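Local coordinates for tail fiber protein (Pseudomonas aeruginosa, PDB 6CL6) that forms the trimeric receptor-binding fiber of the R2 pyocin, a contractile bactericidal particle, and binds its receptor on the target Pseudomonas cell, at the interface of chains A and B. Numbering follows the deposited sequence. Chains: chain A/B, Tail fiber protein.

The interface of chains A and B. Residues chain A 27-28, 30, 33, 37-38; chain B 32-34, 36-37.
Two irregular backbones meet here, the loop around A:Val27 and A:Leu28 and the 3-10 helices 30-32 and 35-38 of chain A facing the end of helix 30-32, the loop at B:Leu33 and B:Pro34, and helix 35-38 of chain B. This is a subunit interface near the N-terminal end of this C-terminal fragment of the R-type pyocin tail fiber, whose assembly contains three copies of the protein. The amide N of A:Leu28 donates to the carbonyl O of B:Arg32 at 2.8 Å; the bond is nearly straight and lies in the carbonyl plane. Because main-chain atoms make it, it can help set how the two chains lie against each other, whatever the side chains, while the isobutyl group of A:Leu28 shields the same oxygen, its CG 3.5 Å from B:Arg32 O. Beta-branched A:Val27 holds CG1 anti to its backbone N (chi1 176°), laying that methyl 3.6 Å from the ring nitrogen N of B:Pro34. Having no N-H to satisfy, proline suits this apolar setting. A:Leu33 meets the proline tip to tip, CD1 3.9 Å from its CD, and its other methyl, CD2, touches B:Leu33 CD2 at 3.9 Å, the two side chains crossing obliquely, so the forked side chain serves two neighbours. B:Phe36 takes the crowded position between backbone N and carbonyl carbon (chi1 53°), with B:Pro34 CB of its own chain over one face near the rim. The ring's edge receives oxygen-bearing groups in its plane: A:Ala37 O lies 3.4 Å from CE1, and the carboxylate of extended A:Glu30 stands almost perpendicular to the ring (87°), OE2 3.6 Å from CE2. The slightly positive aromatic rim may favour both.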
# COMPACT_ATOMS: atom_id res chain seq x y z
N VAL A 27 -84.16 30.64 21.51
CA VAL A 27 -83.03 30.66 20.58
C VAL A 27 -83.57 30.94 19.18
O VAL A 27 -84.46 30.23 18.70
CB VAL A 27 -82.24 29.35 20.62
CG1 VAL A 27 -81.14 29.35 19.58
CG2 VAL A 27 -81.65 29.12 22.03
N LEU A 28 -83.02 31.97 18.53
CA LEU A 28 -83.41 32.31 17.18
C LEU A 28 -83.23 31.14 16.22
O LEU A 28 -82.25 30.41 16.31
CB LEU A 28 -82.54 33.48 16.70
CG LEU A 28 -82.75 34.82 17.36
CD1 LEU A 28 -81.59 35.74 17.11
CD2 LEU A 28 -84.03 35.41 16.81
N GLU A 30 -81.98 29.57 12.86
CA GLU A 30 -80.72 29.91 12.20
C GLU A 30 -80.94 30.80 10.98
O GLU A 30 -80.13 31.70 10.71
CB GLU A 30 -80.00 28.63 11.79
CG GLU A 30 -79.65 27.72 12.99
CD GLU A 30 -78.90 26.45 12.60
OE1 GLU A 30 -78.39 26.37 11.47
OE2 GLU A 30 -78.87 25.52 13.44
N LEU A 33 -80.35 34.59 11.18
CA LEU A 33 -79.00 35.12 11.35
C LEU A 33 -78.40 35.60 10.02
O LEU A 33 -78.62 34.97 8.99
CB LEU A 33 -78.07 34.06 11.92
CG LEU A 33 -78.34 33.47 13.30
CD1 LEU A 33 -77.18 32.54 13.64
CD2 LEU A 33 -78.49 34.57 14.31
N ALA A 37 -72.78 34.28 10.12
CA ALA A 37 -72.91 33.70 11.46
C ALA A 37 -73.42 32.28 11.45
O ALA A 37 -73.35 31.59 12.48
CB ALA A 37 -73.81 34.58 12.33
N ARG A 38 -73.91 31.80 10.31
CA ARG A 38 -74.27 30.39 10.13
C ARG A 38 -73.12 29.60 9.51
O ARG A 38 -73.28 28.42 9.22
CB ARG A 38 -75.51 30.31 9.24
CG ARG A 38 -76.72 31.11 9.74
CD ARG A 38 -77.81 31.18 8.69
NE ARG A 38 -78.29 29.87 8.32
CZ ARG A 38 -79.10 29.63 7.29
NH1 ARG A 38 -79.52 30.63 6.53
NH2 ARG A 38 -79.49 28.37 7.02
N ARG B 32 -79.77 34.36 23.05
CA ARG B 32 -80.72 34.21 21.95
C ARG B 32 -80.08 33.56 20.71
O ARG B 32 -80.81 33.26 19.78
CB ARG B 32 -81.30 35.57 21.56
CG ARG B 32 -81.99 36.36 22.70
CD ARG B 32 -83.28 35.72 23.16
NE ARG B 32 -83.08 34.65 24.14
CZ ARG B 32 -82.82 34.83 25.43
NH1 ARG B 32 -82.73 36.06 25.92
NH2 ARG B 32 -82.64 33.79 26.23
N LEU B 33 -78.78 33.39 20.69
CA LEU B 33 -78.08 32.87 19.52
C LEU B 33 -78.00 31.35 19.55
O LEU B 33 -77.85 30.74 20.61
CB LEU B 33 -76.67 33.41 19.44
CG LEU B 33 -76.47 34.91 19.23
CD1 LEU B 33 -74.98 35.24 19.31
CD2 LEU B 33 -77.05 35.28 17.89
N PRO B 34 -78.05 30.73 18.40
CA PRO B 34 -77.66 29.32 18.31
C PRO B 34 -76.28 29.15 18.94
O PRO B 34 -75.43 30.04 18.87
CB PRO B 34 -77.67 29.04 16.80
CG PRO B 34 -78.61 30.03 16.25
CD PRO B 34 -78.44 31.28 17.08
N PHE B 36 -73.57 27.56 18.47
CA PHE B 36 -72.30 27.64 17.76
C PHE B 36 -71.85 29.08 17.53
O PHE B 36 -70.65 29.33 17.37
CB PHE B 36 -72.41 26.88 16.44
CG PHE B 36 -73.56 27.29 15.58
CD1 PHE B 36 -73.56 28.50 14.89
CD2 PHE B 36 -74.64 26.44 15.41
CE1 PHE B 36 -74.60 28.85 14.08
CE2 PHE B 36 -75.71 26.80 14.59
CZ PHE B 36 -75.67 27.98 13.93
N ALA B 37 -72.78 30.05 17.54
CA ALA B 37 -72.41 31.45 17.41
C ALA B 37 -71.92 32.05 18.72
O ALA B 37 -71.49 33.21 18.73
CB ALA B 37 -73.61 32.26 16.88